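AlyQ (Persicobacter sp. CCB-QB2, PDB 5XNR) cleaves the polysaccharide alginate, probably by beta-elimination, the truncated construct pairing an alginate lyase domain with a CBM32 module that probably binds carbohydrate. Local coordinates at residues Tyr210-Leu215 with Gly359-Ser364; Ala241-Pro246 with Tyr379-Val384; Phe72-Gly77 with Glu85-Thr90. One frame throughout, in Å; residues are numbered along the deposited sequence.

Interaction 1. Residues Tyr210-Leu215 with Gly359-Ser364. With PO4 (phosphate ion), chain E.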
ATOM      1  N   TYR A 210      -1.834  25.399   8.357  1.00 45.67           N
ATOM      2  CA  TYR A 210      -1.633  24.104   7.686  1.00 44.37           C
ATOM      3  C   TYR A 210      -2.942  23.313   7.758  1.00 42.04           C
ATOM      4  O   TYR A 210      -3.905  23.716   8.419  1.00 40.70           O
ATOM      5  CB  TYR A 210      -0.429  23.340   8.249  1.00 42.75           C
ATOM      6  CG  TYR A 210       0.901  24.020   8.038  1.00 43.94           C
ATOM      7  CD1 TYR A 210       1.234  24.611   6.832  1.00 45.00           C
ATOM      8  CD2 TYR A 210       1.839  24.073   9.059  1.00 47.54           C
ATOM      9  CE1 TYR A 210       2.457  25.243   6.650  1.00 51.10           C
ATOM     10  CE2 TYR A 210       3.058  24.712   8.899  1.00 49.04           C
ATOM     11  CZ  TYR A 210       3.373  25.302   7.689  1.00 51.01           C
ATOM     12  OH  TYR A 210       4.575  25.932   7.541  1.00 52.34           O
ATOM     13  N   VAL A 211      -2.965  22.204   7.033  1.00 40.48           N
ATOM     14  CA  VAL A 211      -4.193  21.601   6.594  1.00 38.98           C
ATOM     15  C   VAL A 211      -4.213  20.169   7.120  1.00 37.84           C
ATOM     16  O   VAL A 211      -3.259  19.437   6.856  1.00 35.92           O
ATOM     17  CB  VAL A 211      -4.269  21.649   5.053  1.00 40.18           C
ATOM     18  CG1 VAL A 211      -5.578  21.109   4.519  1.00 40.59           C
ATOM     19  CG2 VAL A 211      -4.051  23.049   4.510  1.00 42.16           C
ATOM     20  N   ARG A 212      -5.275  19.764   7.827  1.00 37.51           N
ATOM     21  CA  ARG A 212      -5.320  18.402   8.348  1.00 38.23           C
ATOM     22  C   ARG A 212      -6.597  17.668   7.925  1.00 37.35           C
ATOM     23  O   ARG A 212      -7.667  18.219   7.874  1.00 35.57           O
ATOM     24  CB  ARG A 212      -5.195  18.405   9.874  1.00 42.54           C
ATOM     25  CG  ARG A 212      -6.403  18.929  10.636  1.00 44.19           C
ATOM     26  CD  ARG A 212      -6.050  20.082  11.576  1.00 50.37           C
ATOM     27  NE  ARG A 212      -5.106  19.743  12.634  1.00 49.24           N
ATOM     28  CZ  ARG A 212      -4.243  20.595  13.194  1.00 48.89           C
ATOM     29  NH1 ARG A 212      -4.364  21.898  13.010  1.00 48.90           N
ATOM     30  NH2 ARG A 212      -3.232  20.134  13.905  1.00 50.06           N
ATOM     31  N   SER A 213      -6.440  16.387   7.655  1.00 35.33           N
ATOM     32  CA  SER A 213      -7.528  15.457   7.836  1.00 35.53           C
ATOM     33  C   SER A 213      -7.087  14.390   8.844  1.00 33.89           C
ATOM     34  O   SER A 213      -6.379  13.475   8.474  1.00 31.87           O
ATOM     35  CB  SER A 213      -7.951  14.851   6.532  1.00 34.22           C
ATOM     36  OG  SER A 213      -9.039  13.960   6.734  1.00 34.18           O
ATOM     37  N   GLU A 214      -7.476  14.508  10.113  1.00 37.56           N
ATOM     38  CA  GLU A 214      -6.844  13.659  11.155  1.00 40.64           C
ATOM     39  C   GLU A 214      -7.731  13.489  12.398  1.00 36.58           C
ATOM     40  O   GLU A 214      -8.543  14.358  12.724  1.00 40.20           O
ATOM     41  CB  GLU A 214      -5.470  14.257  11.495  1.00 44.15           C
ATOM     42  CG  GLU A 214      -5.475  15.377  12.511  1.00 44.36           C
ATOM     43  CD  GLU A 214      -4.092  15.859  12.949  1.00 43.13           C
ATOM     44  OE1 GLU A 214      -3.120  15.040  12.989  1.00 43.96           O
ATOM     45  OE2 GLU A 214      -3.992  17.053  13.264  1.00 40.33           O
ATOM     46  N   LEU A 215      -7.517  12.383  13.105  1.00 35.34           N
ATOM     47  CA  LEU A 215      -8.302  12.002  14.314  1.00 37.18           C
ATOM     48  C   LEU A 215      -7.668  12.574  15.586  1.00 33.90           C
ATOM     49  O   LEU A 215      -6.473  12.550  15.716  1.00 30.48           O
ATOM     50  CB  LEU A 215      -8.355  10.479  14.432  1.00 38.73           C
ATOM     51  CG  LEU A 215      -8.992   9.745  13.254  1.00 43.98           C
ATOM     52  CD1 LEU A 215      -8.849   8.230  13.410  1.00 43.16           C
ATOM     53  CD2 LEU A 215     -10.459  10.140  13.102  1.00 45.87           C
ATOM     54  N   GLY A 359      -3.561  10.098  11.628  1.00 31.20           N
ATOM     55  CA  GLY A 359      -4.043  10.524  10.338  1.00 28.89           C
ATOM     56  C   GLY A 359      -3.027  11.395   9.627  1.00 29.15           C
ATOM     57  O   GLY A 359      -1.825  11.089   9.627  1.00 33.23           O
ATOM     58  N   ASN A 360      -3.509  12.514   9.092  1.00 29.40           N
ATOM     59  CA  ASN A 360      -2.772  13.339   8.113  1.00 30.51           C
ATOM     60  C   ASN A 360      -2.845  14.822   8.501  1.00 31.28           C
ATOM     61  O   ASN A 360      -3.908  15.447   8.391  1.00 32.66           O
ATOM     62  CB  ASN A 360      -3.333  13.105   6.709  1.00 29.42           C
ATOM     63  CG  ASN A 360      -2.832  14.073   5.656  1.00 30.40           C
ATOM     64  OD1 ASN A 360      -2.119  15.041   5.967  1.00 27.57           O
ATOM     65  ND2 ASN A 360      -3.213  13.812   4.403  1.00 27.61           N
ATOM     66  N   TYR A 361      -1.711  15.379   8.920  1.00 32.39           N
ATOM     67  CA  TYR A 361      -1.576  16.844   9.102  1.00 34.44           C
ATOM     68  C   TYR A 361      -0.552  17.387   8.098  1.00 33.31           C
ATOM     69  O   TYR A 361       0.641  17.304   8.351  1.00 33.97           O
ATOM     70  CB  TYR A 361      -1.153  17.151  10.541  1.00 36.38           C
ATOM     71  CG  TYR A 361      -1.044  18.607  10.939  1.00 38.37           C
ATOM     72  CD1 TYR A 361      -1.752  19.614  10.300  1.00 38.78           C
ATOM     73  CD2 TYR A 361      -0.284  18.967  12.045  1.00 39.69           C
ATOM     74  CE1 TYR A 361      -1.667  20.938  10.721  1.00 42.97           C
ATOM     75  CE2 TYR A 361      -0.201  20.281  12.486  1.00 40.78           C
ATOM     76  CZ  TYR A 361      -0.889  21.278  11.821  1.00 39.68           C
ATOM     77  OH  TYR A 361      -0.767  22.571  12.250  1.00 35.64           O
ATOM     78  N   THR A 362      -1.006  17.930   6.971  1.00 31.73           N
ATOM     79  CA  THR A 362      -0.096  18.292   5.887  1.00 31.01           C
ATOM     80  C   THR A 362       0.511  19.657   6.212  1.00 34.40           C
ATOM     81  O   THR A 362      -0.231  20.634   6.450  1.00 33.17           O
ATOM     82  CB  THR A 362      -0.813  18.251   4.534  1.00 31.18           C
ATOM     83  OG1 THR A 362      -1.222  16.900   4.326  1.00 31.41           O
ATOM     84  CG2 THR A 362       0.044  18.714   3.374  1.00 31.05           C
ATOM     85  N   GLN A 363       1.840  19.746   6.219  1.00 33.26           N
ATOM     86  CA  GLN A 363       2.479  21.005   6.575  1.00 35.02           C
ATOM     87  C   GLN A 363       2.643  21.894   5.326  1.00 38.01           C
ATOM     88  O   GLN A 363       3.750  22.338   5.029  1.00 39.09           O
ATOM     89  CB  GLN A 363       3.829  20.735   7.241  1.00 36.71           C
ATOM     90  CG  GLN A 363       3.752  19.800   8.441  1.00 35.88           C
ATOM     91  CD  GLN A 363       2.915  20.362   9.560  1.00 33.26           C
ATOM     92  OE1 GLN A 363       3.352  21.238  10.312  1.00 32.26           O
ATOM     93  NE2 GLN A 363       1.705  19.837   9.683  1.00 32.21           N
ATOM     94  N   SER A 364       1.563  22.165   4.581  1.00 40.48           N
ATOM     95  CA  SER A 364       1.624  23.167   3.503  1.00 42.85           C
ATOM     96  C   SER A 364       0.290  23.912   3.408  1.00 43.11           C
ATOM     97  O   SER A 364      -0.649  23.593   4.139  1.00 47.40           O
ATOM     98  CB  SER A 364       2.019  22.561   2.179  1.00 41.13           C
ATOM     99  OG  SER A 364       2.391  23.591   1.268  1.00 39.23           O
TER
HETATM  100  P   PO4 E 604       7.509  24.803   9.265  1.00 50.73           P
HETATM  101  O1  PO4 E 604       6.981  23.559   8.598  1.00 41.32           O
HETATM  102  O2  PO4 E 604       8.475  25.478   8.301  1.00 47.64           O
HETATM  103  O3  PO4 E 604       6.360  25.750   9.635  1.00 49.61           O
HETATM  104  O4  PO4 E 604       8.214  24.455  10.560  1.00 44.31           O
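The guanidinium of R212 lies flat over one face of the Y361 ring, the planes 21° apart, with R212 CZ 3.8 Å from the centroid of the Y361 ring, a stacked cation-pi pair. R212 NH2 comes closest, 3.3 Å from Y361 CZ. R212 CG takes the position between backbone N and carbonyl carbon (chi1 71°) and the chain bends twice more, bringing its flat end over the Y361 ring. On the opposite ring face Q363 NE2 sits above the centre while donating to Y361 O.

A salt bridge fixes the rotation of the guanidinium: NE and NH2 of R212 both point in plane at one oxygen of E214, with R212 NE 3.0 Å from E214 OE2. Arginine suits the place as a flat cation able both to stack on a ring and to give two N-H groups to a carboxylate.

Antiparallel backbone bonds pair V211 with T362 (T362 N to V211 O 2.7 Å) and S213 with N360, where the S213 N bond is weak. G359 suits its place because a side chain there would run into E214 CA. On the buried face T362 OG1 donates to N360 OD1 at 2.6 Å, while N360 ND2 hydrogen-bonds to F194 O and S213 OG to Y182 O.

Y210 sets one ring face, toward its rim, against Q363 C, 3.4 Å from Y210 CD1, and its OH donates to phosphate O3 at 2.8 Å.

The chemistry thus separates a buried face, where V211 and the hydrogen-bonded S213, N360 and T362 meet the other sheet, from one bearing R212, E214 and Y361; these strands probably line the substrate groove, as in related alginate lyases, and Y210, K249 and R272, gathered round the phosphate, suggest a surface suited to anionic sugars.

Interaction 2. Residues Ala241-Pro246 with Tyr379-Val384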
ATOM      1  N   ALA A 241       0.476   3.898   5.262  1.00 30.19           N
ATOM      2  CA  ALA A 241       1.435   4.347   4.251  1.00 30.08           C
ATOM      3  C   ALA A 241       1.188   5.826   3.978  1.00 30.84           C
ATOM      4  O   ALA A 241       0.047   6.287   3.969  1.00 30.82           O
ATOM      5  CB  ALA A 241       1.306   3.532   2.992  1.00 33.20           C
ATOM      6  N   ILE A 242       2.263   6.577   3.830  1.00 32.38           N
ATOM      7  CA  ILE A 242       2.106   7.931   3.375  1.00 33.16           C
ATOM      8  C   ILE A 242       2.198   7.855   1.862  1.00 32.89           C
ATOM      9  O   ILE A 242       3.223   7.394   1.348  1.00 36.15           O
ATOM     10  CB  ILE A 242       3.170   8.871   3.963  1.00 33.01           C
ATOM     11  CG1 ILE A 242       3.146   8.898   5.494  1.00 32.09           C
ATOM     12  CG2 ILE A 242       3.011  10.251   3.356  1.00 31.33           C
ATOM     13  CD1 ILE A 242       4.428   9.435   6.119  1.00 33.83           C
ATOM     14  N   THR A 243       1.135   8.275   1.190  1.00 32.73           N
ATOM     15  CA  THR A 243       0.992   8.018  -0.239  1.00 32.85           C
ATOM     16  C   THR A 243       1.168   9.284  -1.083  1.00 31.81           C
ATOM     17  O   THR A 243       1.384   9.173  -2.285  1.00 32.29           O
ATOM     18  CB  THR A 243      -0.381   7.408  -0.534  1.00 32.35           C
ATOM     19  OG1 THR A 243      -1.355   8.166   0.184  1.00 31.36           O
ATOM     20  CG2 THR A 243      -0.449   5.952  -0.141  1.00 31.36           C
ATOM     21  N   GLN A 244       1.051  10.472  -0.519  1.00 32.87           N
ATOM     22  CA  GLN A 244       1.213  11.679  -1.352  1.00 34.54           C
ATOM     23  C   GLN A 244       1.678  12.846  -0.487  1.00 31.78           C
ATOM     24  O   GLN A 244       1.283  12.936   0.661  1.00 29.58           O
ATOM     25  CB  GLN A 244      -0.100  12.040  -2.049  1.00 37.97           C
ATOM     26  CG  GLN A 244       0.028  13.110  -3.136  1.00 45.51           C
ATOM     27  CD  GLN A 244       0.453  12.536  -4.467  1.00 48.76           C
ATOM     28  OE1 GLN A 244       1.594  12.119  -4.649  1.00 60.94           O
ATOM     29  NE2 GLN A 244      -0.470  12.498  -5.408  1.00 49.89           N
ATOM     30  N   LEU A 245       2.480  13.733  -1.085  1.00 34.02           N
ATOM     31  CA  LEU A 245       2.877  15.030  -0.496  1.00 34.39           C
ATOM     32  C   LEU A 245       2.565  16.173  -1.473  1.00 35.93           C
ATOM     33  O   LEU A 245       2.563  15.966  -2.693  1.00 37.36           O
ATOM     34  CB  LEU A 245       4.379  15.004  -0.210  1.00 34.45           C
ATOM     35  CG  LEU A 245       4.853  13.801   0.598  1.00 34.91           C
ATOM     36  CD1 LEU A 245       6.301  13.494   0.295  1.00 34.51           C
ATOM     37  CD2 LEU A 245       4.628  14.027   2.083  1.00 33.04           C
ATOM     38  N   PRO A 246       2.372  17.398  -0.944  1.00 35.03           N
ATOM     39  CA  PRO A 246       2.250  18.586  -1.779  1.00 34.67           C
ATOM     40  C   PRO A 246       3.457  18.747  -2.708  1.00 35.96           C
ATOM     41  O   PRO A 246       4.442  17.972  -2.640  1.00 34.47           O
ATOM     42  CB  PRO A 246       2.156  19.763  -0.804  1.00 35.38           C
ATOM     43  CG  PRO A 246       1.564  19.138   0.423  1.00 34.82           C
ATOM     44  CD  PRO A 246       2.257  17.792   0.462  1.00 36.38           C
ATOM     45  N   TYR A 379      -1.859  17.578  -2.830  1.00 40.35           N
ATOM     46  CA  TYR A 379      -2.470  17.161  -1.570  1.00 38.54           C
ATOM     47  C   TYR A 379      -1.501  16.265  -0.804  1.00 38.59           C
ATOM     48  O   TYR A 379      -0.640  15.614  -1.416  1.00 41.97           O
ATOM     49  CB  TYR A 379      -3.793  16.423  -1.821  1.00 38.77           C
ATOM     50  CG  TYR A 379      -3.714  15.145  -2.626  1.00 35.31           C
ATOM     51  CD1 TYR A 379      -3.381  13.937  -2.046  1.00 35.97           C
ATOM     52  CD2 TYR A 379      -4.007  15.138  -3.975  1.00 37.26           C
ATOM     53  CE1 TYR A 379      -3.340  12.759  -2.775  1.00 36.49           C
ATOM     54  CE2 TYR A 379      -3.962  13.976  -4.726  1.00 37.48           C
ATOM     55  CZ  TYR A 379      -3.635  12.780  -4.125  1.00 37.87           C
ATOM     56  OH  TYR A 379      -3.585  11.642  -4.870  1.00 36.77           O
ATOM     57  N   GLY A 380      -1.659  16.228   0.521  1.00 38.38           N
ATOM     58  CA  GLY A 380      -1.006  15.202   1.329  1.00 37.85           C
ATOM     59  C   GLY A 380      -1.956  14.048   1.564  1.00 36.19           C
ATOM     60  O   GLY A 380      -3.156  14.251   1.622  1.00 34.36           O
ATOM     61  N   GLU A 381      -1.440  12.836   1.684  1.00 36.97           N
ATOM     62  CA  GLU A 381      -2.321  11.704   1.893  1.00 35.44           C
ATOM     63  C   GLU A 381      -1.633  10.596   2.708  1.00 33.54           C
ATOM     64  O   GLU A 381      -0.463  10.291   2.534  1.00 30.22           O
ATOM     65  CB  GLU A 381      -2.765  11.151   0.542  1.00 35.51           C
ATOM     66  CG  GLU A 381      -3.748   9.996   0.650  1.00 33.83           C
ATOM     67  CD  GLU A 381      -4.145   9.414  -0.689  1.00 33.06           C
ATOM     68  OE1 GLU A 381      -5.132   9.911  -1.284  1.00 33.86           O
ATOM     69  OE2 GLU A 381      -3.447   8.502  -1.147  1.00 32.18           O
ATOM     70  N   VAL A 382      -2.444   9.963   3.551  1.00 34.08           N
ATOM     71  CA  VAL A 382      -2.041   8.918   4.498  1.00 33.84           C
ATOM     72  C   VAL A 382      -3.136   7.851   4.491  1.00 31.49           C
ATOM     73  O   VAL A 382      -4.315   8.162   4.640  1.00 31.77           O
ATOM     74  CB  VAL A 382      -1.801   9.478   5.921  1.00 30.81           C
ATOM     75  CG1 VAL A 382      -1.548   8.396   6.958  1.00 29.03           C
ATOM     76  CG2 VAL A 382      -0.643  10.452   5.938  1.00 30.94           C
ATOM     77  N   VAL A 383      -2.706   6.616   4.302  1.00 32.98           N
ATOM     78  CA  VAL A 383      -3.576   5.460   4.230  1.00 35.24           C
ATOM     79  C   VAL A 383      -3.303   4.615   5.476  1.00 35.69           C
ATOM     80  O   VAL A 383      -2.171   4.150   5.649  1.00 36.92           O
ATOM     81  CB  VAL A 383      -3.331   4.625   2.950  1.00 36.04           C
ATOM     82  CG1 VAL A 383      -4.390   3.553   2.796  1.00 37.37           C
ATOM     83  CG2 VAL A 383      -3.273   5.462   1.677  1.00 36.49           C
ATOM     84  N   VAL A 384      -4.341   4.394   6.285  1.00 34.25           N
ATOM     85  CA  VAL A 384      -4.216   3.687   7.567  1.00 32.69           C
ATOM     86  C   VAL A 384      -4.938   2.338   7.488  1.00 31.22           C
ATOM     87  O   VAL A 384      -6.152   2.287   7.362  1.00 30.27           O
ATOM     88  CB  VAL A 384      -4.773   4.521   8.733  1.00 30.25           C
ATOM     89  CG1 VAL A 384      -4.735   3.727  10.016  1.00 31.32           C
ATOM     90  CG2 VAL A 384      -4.026   5.824   8.900  1.00 30.93           C
TER
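Q244 lays its aliphatic stem over one face of the Y379 ring, Q244 CG standing 3.8 Å from the Y379 ring centroid in a CH-pi contact offset toward the rim. Glutamine suits the place: its methylenes cover the aromatic face while the amide, turned 61° from the ring plane, reaches on toward the phenol end. Y379 starts away from the partner strand, but a chi1 of 61° swings the ring back beside Q244. R195 makes a cation-pi contact with the same ring. With an alanine in place of Y379, the stem of Q244 and the guanidinium of R195 would probably lose the surface they rest on, leaving the glutamine freer to turn.

E381 works through both its side chain and its backbone. T243 OG1 donates to E381 OE2 at a short 2.5 Å, using the carboxylate's anti lone pair, and R195 forms a salt bridge with OE1, so both carboxylate oxygens have partners. In the backbone, E381 O receives T243 N at 2.9 Å and, weakly, Q244 N at 3.4 Å. T243 and Q244 therefore face one residue, a classic beta bulge, and E381 N closes the pair on Q244 O. Beyond the bulge, A241 and V383 exchange two backbone bonds.

On the other face I242 and V382 lie side by side, I242 CG1 4.1 Å from V382 CG2, and look into the core, resting on L252 of the facing sheet in the beta-sandwich (jelly roll) expected of this alginate lyase family. Strand 379-392 is itself bonded on its far side to strand 192-197, and strand 233-244 to strand 302-310, which places this contact inside a seven-stranded antiparallel sheet.

Interaction 3. Residues Phe72-Gly77 with Glu85-Thr90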
ATOM      1  N   PHE A  72      -5.016 -17.759 -31.176  1.00 32.69           N
ATOM      2  CA  PHE A  72      -4.999 -18.569 -29.955  1.00 34.39           C
ATOM      3  C   PHE A  72      -6.080 -18.111 -28.967  1.00 33.54           C
ATOM      4  O   PHE A  72      -6.742 -17.079 -29.147  1.00 35.59           O
ATOM      5  CB  PHE A  72      -3.614 -18.491 -29.304  1.00 33.20           C
ATOM      6  CG  PHE A  72      -3.295 -17.093 -28.849  1.00 31.70           C
ATOM      7  CD1 PHE A  72      -2.828 -16.146 -29.743  1.00 31.85           C
ATOM      8  CD2 PHE A  72      -3.511 -16.713 -27.537  1.00 31.47           C
ATOM      9  CE1 PHE A  72      -2.607 -14.841 -29.332  1.00 32.72           C
ATOM     10  CE2 PHE A  72      -3.284 -15.409 -27.127  1.00 31.94           C
ATOM     11  CZ  PHE A  72      -2.846 -14.473 -28.025  1.00 33.35           C
ATOM     12  N   SER A  73      -6.239 -18.897 -27.911  1.00 31.95           N
ATOM     13  CA  SER A  73      -7.075 -18.519 -26.773  1.00 37.23           C
ATOM     14  C   SER A  73      -6.426 -19.056 -25.501  1.00 36.33           C
ATOM     15  O   SER A  73      -5.811 -20.106 -25.528  1.00 40.64           O
ATOM     16  CB  SER A  73      -8.497 -19.035 -26.897  1.00 38.14           C
ATOM     17  OG  SER A  73      -8.536 -20.449 -26.762  1.00 41.85           O
ATOM     18  N   ILE A  74      -6.609 -18.334 -24.405  1.00 36.89           N
ATOM     19  CA  ILE A  74      -6.026 -18.702 -23.137  1.00 34.81           C
ATOM     20  C   ILE A  74      -7.148 -19.105 -22.184  1.00 34.99           C
ATOM     21  O   ILE A  74      -8.175 -18.445 -22.129  1.00 33.00           O
ATOM     22  CB  ILE A  74      -5.221 -17.527 -22.569  1.00 35.53           C
ATOM     23  CG1 ILE A  74      -4.138 -17.059 -23.545  1.00 36.19           C
ATOM     24  CG2 ILE A  74      -4.676 -17.885 -21.191  1.00 37.29           C
ATOM     25  CD1 ILE A  74      -3.529 -15.721 -23.206  1.00 37.93           C
ATOM     26  N   SER A  75      -6.915 -20.168 -21.434  1.00 35.77           N
ATOM     27  CA  SER A  75      -7.874 -20.622 -20.456  1.00 39.24           C
ATOM     28  C   SER A  75      -7.155 -21.043 -19.153  1.00 39.16           C
ATOM     29  O   SER A  75      -6.017 -21.517 -19.161  1.00 33.58           O
ATOM     30  CB  SER A  75      -8.751 -21.713 -21.056  1.00 41.97           C
ATOM     31  OG  SER A  75      -8.026 -22.921 -21.264  1.00 44.82           O
ATOM     32  N   LEU A  76      -7.844 -20.859 -18.026  1.00 39.38           N
ATOM     33  CA  LEU A  76      -7.243 -20.893 -16.692  1.00 39.94           C
ATOM     34  C   LEU A  76      -8.121 -21.698 -15.751  1.00 37.42           C
ATOM     35  O   LEU A  76      -9.323 -21.757 -15.937  1.00 42.20           O
ATOM     36  CB  LEU A  76      -7.162 -19.467 -16.144  1.00 45.65           C
ATOM     37  CG  LEU A  76      -5.804 -18.795 -16.273  1.00 48.31           C
ATOM     38  CD1 LEU A  76      -5.424 -18.650 -17.738  1.00 53.14           C
ATOM     39  CD2 LEU A  76      -5.811 -17.448 -15.580  1.00 46.88           C
ATOM     40  N   GLY A  77      -7.504 -22.248 -14.719  1.00 39.51           N
ATOM     41  CA  GLY A  77      -8.239 -22.813 -13.592  1.00 39.24           C
ATOM     42  C   GLY A  77      -7.396 -23.784 -12.786  1.00 43.01           C
ATOM     43  O   GLY A  77      -6.211 -23.952 -13.049  1.00 48.24           O
ATOM     44  N   GLU A  85     -12.117 -19.941 -20.398  1.00 43.39           N
ATOM     45  CA  GLU A  85     -11.482 -19.021 -21.351  1.00 42.28           C
ATOM     46  C   GLU A  85     -11.502 -17.584 -20.789  1.00 43.25           C
ATOM     47  O   GLU A  85     -12.535 -17.135 -20.313  1.00 40.99           O
ATOM     48  CB  GLU A  85     -12.229 -19.120 -22.683  1.00 42.76           C
ATOM     49  CG  GLU A  85     -11.742 -18.126 -23.726  1.00 50.49           C
ATOM     50  CD  GLU A  85     -12.177 -18.368 -25.164  1.00 50.86           C
ATOM     51  OE1 GLU A  85     -12.192 -19.528 -25.607  1.00 50.08           O
ATOM     52  OE2 GLU A  85     -12.472 -17.383 -25.843  1.00 55.77           O
ATOM     53  N   VAL A  86     -10.375 -16.858 -20.857  1.00 40.49           N
ATOM     54  CA  VAL A  86     -10.274 -15.469 -20.309  1.00 38.56           C
ATOM     55  C   VAL A  86      -9.743 -14.482 -21.368  1.00 38.09           C
ATOM     56  O   VAL A  86      -9.812 -13.275 -21.163  1.00 41.20           O
ATOM     57  CB  VAL A  86      -9.380 -15.422 -19.053  1.00 40.90           C
ATOM     58  CG1 VAL A  86      -9.989 -16.160 -17.869  1.00 39.96           C
ATOM     59  CG2 VAL A  86      -7.978 -15.933 -19.345  1.00 41.35           C
ATOM     60  N   TYR A  87      -9.204 -14.980 -22.479  1.00 37.49           N
ATOM     61  CA  TYR A  87      -8.608 -14.177 -23.531  1.00 34.99           C
ATOM     62  C   TYR A  87      -8.655 -14.980 -24.834  1.00 38.35           C
ATOM     63  O   TYR A  87      -8.561 -16.194 -24.817  1.00 42.47           O
ATOM     64  CB  TYR A  87      -7.151 -13.841 -23.220  1.00 33.81           C
ATOM     65  CG  TYR A  87      -6.532 -12.855 -24.181  1.00 36.29           C
ATOM     66  CD1 TYR A  87      -6.005 -13.249 -25.400  1.00 34.71           C
ATOM     67  CD2 TYR A  87      -6.469 -11.506 -23.864  1.00 37.37           C
ATOM     68  CE1 TYR A  87      -5.450 -12.330 -26.280  1.00 37.34           C
ATOM     69  CE2 TYR A  87      -5.915 -10.577 -24.729  1.00 37.98           C
ATOM     70  CZ  TYR A  87      -5.398 -10.989 -25.938  1.00 36.91           C
ATOM     71  OH  TYR A  87      -4.862 -10.054 -26.771  1.00 41.05           O
ATOM     72  N   SER A  88      -8.827 -14.304 -25.952  1.00 38.79           N
ATOM     73  CA  SER A  88      -8.720 -14.934 -27.248  1.00 36.95           C
ATOM     74  C   SER A  88      -8.351 -13.875 -28.285  1.00 36.11           C
ATOM     75  O   SER A  88      -8.807 -12.751 -28.230  1.00 36.35           O
ATOM     76  CB  SER A  88      -9.982 -15.633 -27.618  1.00 36.28           C
ATOM     77  OG  SER A  88     -10.728 -14.820 -28.484  1.00 40.41           O
ATOM     78  N   GLY A  89      -7.505 -14.232 -29.219  1.00 37.86           N
ATOM     79  CA  GLY A  89      -7.093 -13.268 -30.206  1.00 38.74           C
ATOM     80  C   GLY A  89      -5.945 -13.798 -31.034  1.00 39.12           C
ATOM     81  O   GLY A  89      -5.813 -15.028 -31.186  1.00 34.15           O
ATOM     82  N   THR A  90      -5.117 -12.864 -31.521  1.00 35.83           N
ATOM     83  CA  THR A  90      -4.086 -13.185 -32.469  1.00 37.97           C
ATOM     84  C   THR A  90      -2.766 -12.510 -32.068  1.00 36.95           C
ATOM     85  O   THR A  90      -2.732 -11.436 -31.502  1.00 36.01           O
ATOM     86  CB  THR A  90      -4.557 -12.797 -33.873  1.00 41.68           C
ATOM     87  OG1 THR A  90      -4.916 -11.413 -33.821  1.00 43.76           O
ATOM     88  CG2 THR A  90      -5.728 -13.635 -34.339  1.00 38.70           C
TER
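F72 and Y87 set their rings nearly parallel, planes 13° apart, but slid so far that they barely overlap: the centroids of the F72 and Y87 rings are 5.9 Å apart, and contact is made by F72 CZ and Y87 CE1 at 3.8 Å. A chi1 of 64° leans the phenylalanine over toward its neighbour and also brings an edge of the ring to the T90 backbone, F72 CE1 being 3.6 Å from T90 C.

I74 crosses Y87 obliquely, its CD1 4.1 Å from Y87 CB. Further along, L76 meets V86 at about a right angle, methyl against methyl. These apolar groups suit a sheet face that packs inward on Y101, W62 and V58. The alternate face carries S73, S75, E85 and S88, small or polar groups; S73 CB and S88 CB touch at 3.8 Å.

Straight backbone bonds tie F72 to G89 in both directions. Next, I74 N donates to Y87 O while I74 O accepts V86 N at 3.0 Å; both Y87 and V86 thus face I74, and the register slips by one in a beta bulge before S75 pairs with E85.

The whole is a bulged beta hairpin, strand 84-90 forming one edge of a five-stranded antiparallel sheet, as fits the beta-sandwich of CBM32 and F5/8 type C domains.

Overall arrangement
From the N terminus the chain first closes interaction 3, a local hairpin with seven residues between its segments, inside the CBM32 module. It then enters the lyase domain, where the two remaining contacts are long-range and cross: 210-215 and 241-246 come first, and their partners 359-364 and 379-384 return in the same order, each loop spanning well over a hundred residues. Interaction 1 belongs to the sheet of strands 211-217, 360-362 and 251-254, interaction 2 to that of strands 233-244 and 379-392; they touch where N360 reaches G380 and T362 packs on P246, joining the two sheets of the expected jelly roll. Interaction 3 stands apart, its nearest atoms about 28 Å from interaction 2.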